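Local coordinates for cobalamin-binding protein (Desulfitobacterium hafniense, PDB 4JGI) that binds methylcobalamin and probably serves as the corrinoid carrier of an O-demethylase system, at residues 18-23 against 74-79; 12-17 against 67-72; 159-164 against 168-173. One frame throughout, in Å; residues are numbered along the deposited sequence.

Contact 1 (18-23 against 74-79); sequences AINEVV and MDKLKP
A chi1 of 167° turns Val23 CG1 away from the backbone N and toward helix 60-77, where it meets Lys76 and Leu77. The two helices are neighbours in the all-helical B12-binding_2 domain, which precedes the Rossmann-like cobalamin-binding domain in this chain. Val23 CG1 rests 3.9 Å from Lys76 CB and 4.1 Å from Leu77 CD2, between the foot of the lysine chain and one leucine branch. Leu77 starts out to the side, but CD2 swings back to the valine; its side chain also touches Val26, one turn further along helix 16-29. On the inner side Phe42 of helix 32-54 packs on Val23, and both Val23 and Leu77 are buried.

The outer half is polar. The Lys76 chain runs extended from CB to CE, crossing Asn20 at about a right angle with CE 3.5 Å from Asn20 OD1, and bends only at its last torsion (chi4 66°). That bend brings NZ to a water instead of directly to the amide, as Asn20 OD1 and Lys76 NZ are 3.7 Å apart. The amide is steadied from its other end by a hydrogen bond from Asn20 ND2 to Glu16 O, one turn back, while NZ also makes a weak bond to Ala72 O. The bridging water donates to Asn20 OD1 at 2.7 Å and accepts from Lys76 NZ at 2.8 Å.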
ATOM      1  N   ALA A  18       5.859 -19.211 -12.676  1.00 23.66           N
ATOM      2  CA  ALA A  18       6.538 -19.710 -11.500  1.00 23.28           C
ATOM      3  C   ALA A  18       5.723 -19.429 -10.249  1.00 24.05           C
ATOM      4  O   ALA A  18       5.657 -20.241  -9.323  1.00 22.48           O
ATOM      5  CB  ALA A  18       7.907 -19.085 -11.404  1.00 26.63           C
ATOM      6  N   ILE A  19       5.078 -18.266 -10.196  1.00 23.75           N
ATOM      7  CA  ILE A  19       4.277 -17.972  -9.034  1.00 20.65           C
ATOM      8  C   ILE A  19       3.190 -19.013  -8.878  1.00 20.00           C
ATOM      9  O   ILE A  19       2.936 -19.550  -7.786  1.00 20.37           O
ATOM     10  CB  ILE A  19       3.624 -16.601  -9.204  1.00 20.11           C
ATOM     11  CG1 ILE A  19       4.663 -15.485  -9.117  1.00 22.94           C
ATOM     12  CG2 ILE A  19       2.509 -16.369  -8.190  1.00 21.19           C
ATOM     13  CD1 ILE A  19       4.224 -14.106  -9.577  1.00 22.45           C
ATOM     14  N   ASN A  20       2.488 -19.313  -9.930  1.00 20.93           N
ATOM     15  CA  ASN A  20       1.373 -20.269  -9.828  1.00 21.74           C
ATOM     16  C   ASN A  20       1.839 -21.679  -9.645  1.00 19.81           C
ATOM     17  O   ASN A  20       1.111 -22.404  -8.970  1.00 22.90           O
ATOM     18  CB  ASN A  20       0.375 -20.130 -10.965  1.00 19.92           C
ATOM     19  CG  ASN A  20      -0.473 -18.898 -10.779  1.00 22.36           C
ATOM     20  OD1 ASN A  20      -1.419 -18.945 -10.006  1.00 23.05           O
ATOM     21  ND2 ASN A  20      -0.108 -17.782 -11.434  1.00 22.85           N
ATOM     22  N   GLU A  21       3.026 -22.022 -10.107  1.00 20.56           N
ATOM     23  CA  GLU A  21       3.599 -23.376  -9.835  1.00 22.99           C
ATOM     24  C   GLU A  21       3.781 -23.593  -8.330  1.00 24.76           C
ATOM     25  O   GLU A  21       3.339 -24.617  -7.790  1.00 27.59           O
ATOM     26  CB  GLU A  21       4.932 -23.540 -10.542  1.00 29.45           C
ATOM     27  CG  GLU A  21       5.329 -24.941 -10.867  1.00 49.03           C
ATOM     28  CD  GLU A  21       6.525 -24.988 -11.798  1.00 65.15           C
ATOM     29  OE1 GLU A  21       6.763 -24.005 -12.570  1.00 72.41           O
ATOM     30  OE2 GLU A  21       7.230 -26.016 -11.754  1.00 74.43           O
ATOM     31  N   VAL A  22       4.288 -22.574  -7.635  1.00 22.45           N
ATOM     32  CA  VAL A  22       4.511 -22.719  -6.223  1.00 19.53           C
ATOM     33  C   VAL A  22       3.241 -22.600  -5.428  1.00 22.58           C
ATOM     34  O   VAL A  22       3.031 -23.322  -4.436  1.00 23.25           O
ATOM     35  CB  VAL A  22       5.671 -21.823  -5.681  1.00 23.35           C
ATOM     36  CG1 VAL A  22       5.412 -20.311  -5.710  1.00 24.10           C
ATOM     37  CG2 VAL A  22       6.050 -22.202  -4.267  1.00 28.87           C
ATOM     38  N   VAL A  23       2.321 -21.742  -5.867  1.00 19.54           N
ATOM     39  CA  VAL A  23       1.040 -21.629  -5.179  1.00 19.89           C
ATOM     40  C   VAL A  23       0.314 -22.977  -5.241  1.00 23.84           C
ATOM     41  O   VAL A  23      -0.200 -23.418  -4.252  1.00 24.25           O
ATOM     42  CB  VAL A  23       0.161 -20.505  -5.755  1.00 19.81           C
ATOM     43  CG1 VAL A  23      -1.257 -20.623  -5.250  1.00 23.52           C
ATOM     44  CG2 VAL A  23       0.772 -19.169  -5.380  1.00 20.14           C
ATOM     45  N   MET A  74      -3.021 -14.222  -3.589  1.00 18.22           N
ATOM     46  CA  MET A  74      -3.719 -14.185  -2.283  1.00 20.75           C
ATOM     47  C   MET A  74      -5.071 -14.823  -2.311  1.00 22.78           C
ATOM     48  O   MET A  74      -5.422 -15.510  -1.364  1.00 26.98           O
ATOM     49  CB  MET A  74      -3.842 -12.795  -1.766  1.00 22.35           C
ATOM     50  CG  MET A  74      -2.497 -12.218  -1.500  1.00 23.66           C
ATOM     51  SD  MET A  74      -1.556 -13.119  -0.228  1.00 31.75           S
ATOM     52  CE  MET A  74      -2.796 -13.042   0.943  1.00 25.02           C
ATOM     53  N   ASP A  75      -5.796 -14.658  -3.418  1.00 21.50           N
ATOM     54  CA  ASP A  75      -7.138 -15.214  -3.548  1.00 23.22           C
ATOM     55  C   ASP A  75      -7.040 -16.734  -3.574  1.00 25.83           C
ATOM     56  O   ASP A  75      -7.926 -17.425  -3.052  1.00 29.36           O
ATOM     57  CB  ASP A  75      -7.825 -14.756  -4.870  1.00 27.45           C
ATOM     58  CG  ASP A  75      -8.181 -13.283  -4.907  1.00 30.10           C
ATOM     59  OD1 ASP A  75      -8.340 -12.665  -3.842  1.00 28.83           O
ATOM     60  OD2 ASP A  75      -8.359 -12.763  -6.063  1.00 33.69           O
ATOM     61  N   LYS A  76      -5.978 -17.269  -4.186  1.00 22.78           N
ATOM     62  CA  LYS A  76      -5.816 -18.700  -4.216  1.00 25.78           C
ATOM     63  C   LYS A  76      -5.400 -19.294  -2.922  1.00 31.73           C
ATOM     64  O   LYS A  76      -5.809 -20.425  -2.620  1.00 35.44           O
ATOM     65  CB  LYS A  76      -4.814 -19.115  -5.234  1.00 25.54           C
ATOM     66  CG  LYS A  76      -5.348 -19.001  -6.597  1.00 27.65           C
ATOM     67  CD  LYS A  76      -4.337 -19.442  -7.623  1.00 28.24           C
ATOM     68  CE  LYS A  76      -4.735 -18.968  -9.031  1.00 36.92           C
ATOM     69  NZ  LYS A  76      -4.683 -17.448  -9.160  1.00 35.14           N
ATOM     70  N   LEU A  77      -4.602 -18.557  -2.163  1.00 26.33           N
ATOM     71  CA  LEU A  77      -4.048 -19.045  -0.922  1.00 27.76           C
ATOM     72  C   LEU A  77      -4.984 -18.922   0.241  1.00 41.07           C
ATOM     73  O   LEU A  77      -4.756 -19.553   1.245  1.00 41.27           O
ATOM     74  CB  LEU A  77      -2.724 -18.354  -0.620  1.00 24.34           C
ATOM     75  CG  LEU A  77      -1.546 -18.744  -1.550  1.00 27.62           C
ATOM     76  CD1 LEU A  77      -0.414 -17.729  -1.444  1.00 32.38           C
ATOM     77  CD2 LEU A  77      -0.975 -20.105  -1.225  1.00 30.07           C
ATOM     78  N   LYS A  78      -6.056 -18.158   0.081  1.00 40.57           N
ATOM     79  CA  LYS A  78      -7.002 -17.914   1.196  1.00 47.32           C
ATOM     80  C   LYS A  78      -7.690 -19.134   1.819  1.00 46.30           C
ATOM     81  O   LYS A  78      -7.855 -19.173   3.021  1.00 48.06           O
ATOM     82  CB  LYS A  78      -8.053 -16.899   0.784  1.00 42.43           C
ATOM     83  CG  LYS A  78      -7.627 -15.481   1.195  1.00 54.79           C
ATOM     84  CD  LYS A  78      -8.569 -14.343   0.759  1.00 65.55           C
ATOM     85  CE  LYS A  78     -10.038 -14.751   0.641  1.00 63.09           C
ATOM     86  NZ  LYS A  78     -10.622 -15.265   1.920  1.00 69.46           N
ATOM     87  N   PRO A  79      -8.113 -20.107   1.006  1.00 43.07           N
ATOM     88  CA  PRO A  79      -8.691 -21.303   1.619  1.00 51.20           C
ATOM     89  C   PRO A  79      -7.713 -21.992   2.574  1.00 60.76           C
ATOM     90  O   PRO A  79      -8.138 -22.482   3.633  1.00 52.68           O
ATOM     91  CB  PRO A  79      -9.030 -22.194   0.416  1.00 59.25           C
ATOM     92  CG  PRO A  79      -9.162 -21.230  -0.746  1.00 57.82           C
ATOM     93  CD  PRO A  79      -8.165 -20.152  -0.468  1.00 45.89           C
TER
HETATM   94  O   HOH W   1      -2.066 -16.764  -8.495  1.00 37.32           O

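Contact 2 (12-17 against 67-72); sequences SDLDEG and GEILQA
Ile69 CD1 is the methyl on which this contact turns: Leu14 CD2 meets it at 4.1 Å and Glu16 CG at 3.9 Å. Leu14 and Ile69 cross at about a right angle, methyl against methyl. Glu16 instead lies at a slant along the isoleucine: its CG and then its carboxylate carbon CD, 4.0 Å from Ile69 CG1, follow the longer branch. With CG1 anti to its carbonyl carbon (chi1 -72°), Ile69 extends this branch from helix 60-77 to the turn that joins helices 4-12 and 16-29.

That turn sets the places of Leu14 and Glu16. Leu14 has positive phi (59°) and closes helix 4-12 in a Schellman motif; its side chain also touches Val49 of helix 32-54 and Asp62 and Ala66 of helix 60-77. Asp15 then serves as N-cap of helix 16-29, its OD1 accepting a hydrogen bond from Ala18 N. Before the turn, Asp13 OD1 forms a salt bridge with Arg52 and accepts a hydrogen bond from Gln9, while Ser12 OG bonds to the same arginine; the end of the first helix is thereby tied to helix 32-54. No polar pair joins the two segments; Glu16 offers CG and the flank of its carboxylate, so the contact is van der Waals packing that partly covers Ile69 at the surface of the helical domain.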
ATOM      1  N   SER A  12       9.173 -10.773  -7.883  1.00 18.43           N
ATOM      2  CA  SER A  12       9.974  -9.692  -8.408  1.00 18.66           C
ATOM      3  C   SER A  12       9.999  -9.666  -9.930  1.00 19.66           C
ATOM      4  O   SER A  12       9.911  -8.551 -10.520  1.00 21.25           O
ATOM      5  CB  SER A  12      11.405  -9.803  -7.870  1.00 19.32           C
ATOM      6  OG  SER A  12      12.206  -8.766  -8.383  1.00 22.78           O
ATOM      7  N   ASP A  13      10.116 -10.867 -10.550  1.00 19.78           N
ATOM      8  CA  ASP A  13      10.173 -10.997 -11.978  1.00 20.02           C
ATOM      9  C   ASP A  13       8.776 -10.903 -12.643  1.00 19.41           C
ATOM     10  O   ASP A  13       8.669 -10.959 -13.900  1.00 21.89           O
ATOM     11  CB  ASP A  13      10.745 -12.410 -12.338  1.00 20.40           C
ATOM     12  CG  ASP A  13      12.220 -12.528 -12.036  1.00 24.90           C
ATOM     13  OD1 ASP A  13      12.916 -11.530 -11.853  1.00 28.47           O
ATOM     14  OD2 ASP A  13      12.715 -13.682 -11.997  1.00 27.44           O
ATOM     15  N   LEU A  14       7.721 -10.863 -11.835  1.00 20.67           N
ATOM     16  CA  LEU A  14       6.328 -10.835 -12.340  1.00 19.99           C
ATOM     17  C   LEU A  14       6.058 -12.078 -13.212  1.00 23.58           C
ATOM     18  O   LEU A  14       5.348 -11.941 -14.262  1.00 27.38           O
ATOM     19  CB  LEU A  14       6.024  -9.553 -13.084  1.00 24.76           C
ATOM     20  CG  LEU A  14       6.154  -8.295 -12.233  1.00 26.39           C
ATOM     21  CD1 LEU A  14       5.925  -7.004 -13.030  1.00 32.26           C
ATOM     22  CD2 LEU A  14       5.253  -8.403 -11.047  1.00 30.58           C
ATOM     23  N   ASP A  15       6.601 -13.238 -12.750  1.00 24.45           N
ATOM     24  CA  ASP A  15       6.640 -14.519 -13.529  1.00 22.21           C
ATOM     25  C   ASP A  15       5.422 -15.330 -13.072  1.00 23.15           C
ATOM     26  O   ASP A  15       5.501 -16.111 -12.099  1.00 24.14           O
ATOM     27  CB  ASP A  15       7.933 -15.294 -13.379  1.00 25.53           C
ATOM     28  CG  ASP A  15       7.970 -16.607 -14.194  1.00 38.74           C
ATOM     29  OD1 ASP A  15       6.947 -17.077 -14.747  1.00 37.42           O
ATOM     30  OD2 ASP A  15       9.060 -17.215 -14.219  1.00 43.90           O
ATOM     31  N   GLU A  16       4.307 -15.172 -13.803  1.00 25.08           N
ATOM     32  CA  GLU A  16       3.101 -15.814 -13.414  1.00 25.24           C
ATOM     33  C   GLU A  16       3.177 -17.330 -13.454  1.00 23.89           C
ATOM     34  O   GLU A  16       2.481 -18.007 -12.668  1.00 23.69           O
ATOM     35  CB  GLU A  16       1.920 -15.298 -14.239  1.00 31.88           C
ATOM     36  CG  GLU A  16       1.472 -13.996 -13.736  1.00 44.98           C
ATOM     37  CD  GLU A  16       0.104 -13.711 -14.262  1.00 58.11           C
ATOM     38  OE1 GLU A  16       0.020 -13.237 -15.454  1.00 61.69           O
ATOM     39  OE2 GLU A  16      -0.851 -14.045 -13.480  1.00 54.65           O
ATOM     40  N   GLY A  17       4.000 -17.869 -14.349  1.00 23.99           N
ATOM     41  CA  GLY A  17       4.178 -19.339 -14.388  1.00 27.66           C
ATOM     42  C   GLY A  17       4.749 -19.811 -13.070  1.00 27.40           C
ATOM     43  O   GLY A  17       4.227 -20.732 -12.443  1.00 25.22           O
ATOM     44  N   GLY A  67       0.336  -5.477  -8.452  1.00 17.36           N
ATOM     45  CA  GLY A  67      -0.776  -5.555  -7.566  1.00 15.58           C
ATOM     46  C   GLY A  67      -1.822  -6.628  -7.887  1.00 15.57           C
ATOM     47  O   GLY A  67      -2.329  -7.341  -7.026  1.00 17.16           O
ATOM     48  N   GLU A  68      -2.139  -6.700  -9.182  1.00 17.25           N
ATOM     49  CA  GLU A  68      -3.091  -7.677  -9.642  1.00 16.98           C
ATOM     50  C   GLU A  68      -2.575  -9.096  -9.499  1.00 15.71           C
ATOM     51  O   GLU A  68      -3.315  -9.994  -9.112  1.00 16.37           O
ATOM     52  CB  GLU A  68      -3.485  -7.426 -11.087  1.00 16.74           C
ATOM     53  CG  GLU A  68      -4.091  -6.036 -11.309  1.00 16.69           C
ATOM     54  CD  GLU A  68      -5.282  -5.603 -10.479  1.00 31.89           C
ATOM     55  OE1 GLU A  68      -6.002  -6.437  -9.957  1.00 39.79           O
ATOM     56  OE2 GLU A  68      -5.450  -4.388 -10.295  1.00 31.56           O
ATOM     57  N   ILE A  69      -1.280  -9.271  -9.738  1.00 15.14           N
ATOM     58  CA  ILE A  69      -0.656 -10.602  -9.597  1.00 16.74           C
ATOM     59  C   ILE A  69      -0.601 -11.041  -8.129  1.00 15.92           C
ATOM     60  O   ILE A  69      -0.970 -12.167  -7.728  1.00 16.73           O
ATOM     61  CB  ILE A  69       0.753 -10.615 -10.224  1.00 18.99           C
ATOM     62  CG1 ILE A  69       0.629 -10.579 -11.772  1.00 18.62           C
ATOM     63  CG2 ILE A  69       1.621 -11.801  -9.784  1.00 20.61           C
ATOM     64  CD1 ILE A  69       1.922 -10.315 -12.472  1.00 20.03           C
ATOM     65  N   LEU A  70      -0.267 -10.116  -7.240  1.00 16.30           N
ATOM     66  CA  LEU A  70      -0.290 -10.476  -5.785  1.00 16.88           C
ATOM     67  C   LEU A  70      -1.706 -10.816  -5.360  1.00 17.00           C
ATOM     68  O   LEU A  70      -1.941 -11.740  -4.604  1.00 17.87           O
ATOM     69  CB  LEU A  70       0.322  -9.381  -4.934  1.00 17.12           C
ATOM     70  CG  LEU A  70       0.438  -9.701  -3.451  1.00 18.99           C
ATOM     71  CD1 LEU A  70       1.331 -10.925  -3.245  1.00 26.33           C
ATOM     72  CD2 LEU A  70       1.026  -8.484  -2.717  1.00 23.59           C
ATOM     73  N   GLN A  71      -2.679  -9.978  -5.751  1.00 15.23           N
ATOM     74  CA  GLN A  71      -4.041 -10.253  -5.325  1.00 17.26           C
ATOM     75  C   GLN A  71      -4.497 -11.606  -5.805  1.00 18.48           C
ATOM     76  O   GLN A  71      -5.203 -12.288  -5.089  1.00 18.33           O
ATOM     77  CB  GLN A  71      -4.979  -9.143  -5.811  1.00 17.19           C
ATOM     78  CG  GLN A  71      -6.379  -9.288  -5.269  1.00 18.77           C
ATOM     79  CD  GLN A  71      -6.435  -9.144  -3.750  1.00 22.57           C
ATOM     80  OE1 GLN A  71      -6.301  -8.076  -3.257  1.00 21.98           O
ATOM     81  NE2 GLN A  71      -6.684 -10.230  -3.057  1.00 27.83           N
ATOM     82  N   ALA A  72      -4.156 -11.980  -7.043  1.00 17.58           N
ATOM     83  CA  ALA A  72      -4.568 -13.301  -7.559  1.00 18.00           C
ATOM     84  C   ALA A  72      -3.971 -14.431  -6.757  1.00 19.25           C
ATOM     85  O   ALA A  72      -4.649 -15.386  -6.395  1.00 20.94           O
ATOM     86  CB  ALA A  72      -4.170 -13.406  -9.004  1.00 18.94           C
TER

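Contact 3 (159-164 against 168-173); sequences ETVDAL and GLRNDL
Backbone bonding comes first: Leu164 O takes two N-H groups from the chain after its helix. Leu169 N approaches to 2.9 Å, nearly along the C=O axis (163°), and Arg170 N adds a weak bond at 3.2 Å. Gly168, with phi 72°, ends helix 151-166 in a Schellman motif and turns the chain back so that both donors face this carbonyl.

Apolar packing accompanies the bonds. Leu164 spreads its two methyls: CD2 meets Leu169 CD1 at 4.1 Å, the side chains crossing at about a right angle, and CD1 reaches Leu173 CD1 at 4.5 Å. Leu173 continues onto Val144 and Val136.

The charged group is Arg170. CG stands anti to the backbone N and the chain bends at chi2 (74°), bringing NE to 3.7 Å from Val161 CG1, the two side chains meeting at a slant. Leu173 O lies in plane at the guanidinium's edge. Pointing away from the valine, NH2 forms a salt bridge with Asp193 and bonds to Gly191 O, anchoring the group to the loop between helix 184-190 and strand 194-195.

Schellman-capped helix, short 3-10 turn and entry into strand 174-178 form the return leg of a beta-alpha-beta crossover in the Rossmann-like cobalamin-binding fold.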
ATOM      1  N   GLU A 159      -3.376  20.653   6.048  1.00 18.19           N
ATOM      2  CA  GLU A 159      -4.586  20.879   6.783  1.00 19.05           C
ATOM      3  C   GLU A 159      -5.242  19.656   7.414  1.00 18.46           C
ATOM      4  O   GLU A 159      -5.801  19.685   8.536  1.00 20.54           O
ATOM      5  CB  GLU A 159      -5.606  21.570   5.896  1.00 25.32           C
ATOM      6  CG  GLU A 159      -5.127  22.950   5.458  1.00 25.34           C
ATOM      7  CD  GLU A 159      -5.939  23.518   4.300  1.00 43.32           C
ATOM      8  OE1 GLU A 159      -6.814  22.783   3.741  1.00 46.24           O
ATOM      9  OE2 GLU A 159      -5.719  24.712   3.960  1.00 58.97           O
ATOM     10  N   THR A 160      -5.168  18.519   6.700  1.00 17.36           N
ATOM     11  CA  THR A 160      -5.697  17.253   7.221  1.00 19.11           C
ATOM     12  C   THR A 160      -4.895  16.798   8.473  1.00 18.82           C
ATOM     13  O   THR A 160      -5.489  16.431   9.505  1.00 17.95           O
ATOM     14  CB  THR A 160      -5.604  16.157   6.168  1.00 18.91           C
ATOM     15  OG1 THR A 160      -6.347  16.556   5.018  1.00 20.69           O
ATOM     16  CG2 THR A 160      -6.149  14.854   6.662  1.00 21.85           C
ATOM     17  N   VAL A 161      -3.589  16.884   8.406  1.00 17.91           N
ATOM     18  CA  VAL A 161      -2.737  16.523   9.579  1.00 17.58           C
ATOM     19  C   VAL A 161      -3.024  17.450  10.748  1.00 19.76           C
ATOM     20  O   VAL A 161      -3.185  16.968  11.861  1.00 19.02           O
ATOM     21  CB  VAL A 161      -1.255  16.544   9.208  1.00 18.78           C
ATOM     22  CG1 VAL A 161      -0.375  16.374  10.446  1.00 20.95           C
ATOM     23  CG2 VAL A 161      -1.015  15.426   8.199  1.00 20.05           C
ATOM     24  N   ASP A 162      -3.175  18.714  10.440  1.00 18.76           N
ATOM     25  CA  ASP A 162      -3.422  19.727  11.498  1.00 18.87           C
ATOM     26  C   ASP A 162      -4.787  19.431  12.159  1.00 18.81           C
ATOM     27  O   ASP A 162      -4.980  19.530  13.402  1.00 21.82           O
ATOM     28  CB  ASP A 162      -3.420  21.105  10.961  1.00 23.82           C
ATOM     29  CG  ASP A 162      -2.014  21.586  10.632  1.00 28.86           C
ATOM     30  OD1 ASP A 162      -1.046  20.909  11.060  1.00 30.72           O
ATOM     31  OD2 ASP A 162      -1.863  22.697   9.991  1.00 36.06           O
ATOM     32  N   ALA A 163      -5.789  19.085  11.357  1.00 18.70           N
ATOM     33  CA  ALA A 163      -7.100  18.698  11.883  1.00 21.01           C
ATOM     34  C   ALA A 163      -7.075  17.442  12.742  1.00 20.38           C
ATOM     35  O   ALA A 163      -7.726  17.343  13.725  1.00 22.01           O
ATOM     36  CB  ALA A 163      -8.092  18.540  10.783  1.00 19.46           C
ATOM     37  N   LEU A 164      -6.271  16.463  12.360  1.00 17.51           N
ATOM     38  CA  LEU A 164      -6.112  15.252  13.165  1.00 18.54           C
ATOM     39  C   LEU A 164      -5.454  15.592  14.490  1.00 18.67           C
ATOM     40  O   LEU A 164      -5.813  14.978  15.528  1.00 21.47           O
ATOM     41  CB  LEU A 164      -5.322  14.193  12.406  1.00 18.14           C
ATOM     42  CG  LEU A 164      -6.061  13.657  11.144  1.00 20.64           C
ATOM     43  CD1 LEU A 164      -5.022  12.835  10.362  1.00 21.29           C
ATOM     44  CD2 LEU A 164      -7.252  12.816  11.542  1.00 20.66           C
ATOM     45  N   GLY A 168      -7.117  15.336  18.509  1.00 20.42           N
ATOM     46  CA  GLY A 168      -6.505  14.315  19.391  1.00 23.49           C
ATOM     47  C   GLY A 168      -6.350  12.919  18.803  1.00 21.61           C
ATOM     48  O   GLY A 168      -6.250  11.927  19.502  1.00 21.75           O
ATOM     49  N   LEU A 169      -6.411  12.864  17.489  1.00 20.17           N
ATOM     50  CA  LEU A 169      -6.279  11.591  16.744  1.00 18.51           C
ATOM     51  C   LEU A 169      -4.875  11.293  16.171  1.00 19.04           C
ATOM     52  O   LEU A 169      -4.550  10.111  15.884  1.00 22.23           O
ATOM     53  CB  LEU A 169      -7.305  11.533  15.614  1.00 18.90           C
ATOM     54  CG  LEU A 169      -8.756  11.752  16.051  1.00 23.78           C
ATOM     55  CD1 LEU A 169      -9.577  12.017  14.791  1.00 23.69           C
ATOM     56  CD2 LEU A 169      -9.244  10.492  16.755  1.00 30.68           C
ATOM     57  N   ARG A 170      -4.076  12.332  15.990  1.00 20.20           N
ATOM     58  CA  ARG A 170      -2.816  12.242  15.226  1.00 18.43           C
ATOM     59  C   ARG A 170      -1.809  11.293  15.832  1.00 19.06           C
ATOM     60  O   ARG A 170      -1.085  10.569  15.174  1.00 21.14           O
ATOM     61  CB  ARG A 170      -2.164  13.608  15.112  1.00 23.12           C
ATOM     62  CG  ARG A 170      -0.723  13.607  14.515  1.00 23.37           C
ATOM     63  CD  ARG A 170      -0.904  13.364  13.094  1.00 24.09           C
ATOM     64  NE  ARG A 170       0.487  13.398  12.495  1.00 25.47           N
ATOM     65  CZ  ARG A 170       1.247  12.328  12.316  1.00 19.44           C
ATOM     66  NH1 ARG A 170       0.854  11.187  12.760  1.00 18.73           N
ATOM     67  NH2 ARG A 170       2.319  12.389  11.563  1.00 21.97           N
ATOM     68  N   ASN A 171      -1.696  11.293  17.131  1.00 22.37           N
ATOM     69  CA  ASN A 171      -0.594  10.557  17.757  1.00 24.54           C
ATOM     70  C   ASN A 171      -0.848   9.087  17.794  1.00 23.11           C
ATOM     71  O   ASN A 171       0.040   8.348  18.109  1.00 28.51           O
ATOM     72  CB  ASN A 171      -0.421  11.056  19.168  1.00 30.22           C
ATOM     73  CG  ASN A 171       0.105  12.457  19.226  1.00 34.23           C
ATOM     74  OD1 ASN A 171       0.831  12.914  18.346  1.00 38.15           O
ATOM     75  ND2 ASN A 171      -0.307  13.174  20.270  1.00 41.81           N
ATOM     76  N   ASP A 172      -2.068   8.639  17.528  1.00 20.69           N
ATOM     77  CA  ASP A 172      -2.352   7.235  17.503  1.00 22.85           C
ATOM     78  C   ASP A 172      -2.482   6.637  16.087  1.00 19.84           C
ATOM     79  O   ASP A 172      -3.004   5.513  15.929  1.00 23.16           O
ATOM     80  CB  ASP A 172      -3.581   6.951  18.350  1.00 27.83           C
ATOM     81  CG  ASP A 172      -3.296   7.127  19.869  1.00 36.03           C
ATOM     82  OD1 ASP A 172      -2.354   6.484  20.384  1.00 37.48           O
ATOM     83  OD2 ASP A 172      -4.007   7.923  20.535  1.00 37.31           O
ATOM     84  N   LEU A 173      -1.998   7.350  15.095  1.00 20.74           N
ATOM     85  CA  LEU A 173      -1.951   6.776  13.748  1.00 20.34           C
ATOM     86  C   LEU A 173      -0.700   7.251  13.042  1.00 20.08           C
ATOM     87  O   LEU A 173      -0.012   8.156  13.477  1.00 19.74           O
ATOM     88  CB  LEU A 173      -3.195   7.108  12.965  1.00 20.31           C
ATOM     89  CG  LEU A 173      -3.558   8.581  12.936  1.00 21.85           C
ATOM     90  CD1 LEU A 173      -2.754   9.281  11.844  1.00 21.56           C
ATOM     91  CD2 LEU A 173      -5.024   8.719  12.583  1.00 24.57           C
TER

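Contacts 1 and 2 are successive parts of one interface: both join helix 60-77 to helix 16-29 or the turn that starts it, their centres are about 10 Å apart, and Ile19 CD1 of the first packs 3.5 Å from Ile69 CG2 of the second. Contact 1 is half buried and adds a water bridge to its apolar packing, whereas contact 2 lies at the surface and is van der Waals packing alone. Contact 3 belongs to the cobalamin-binding domain, with its centre about 38 and 35 Å from the other two. It is buried and local in sequence, and direct backbone hydrogen bonds hold it where the helical pair relies on side chains.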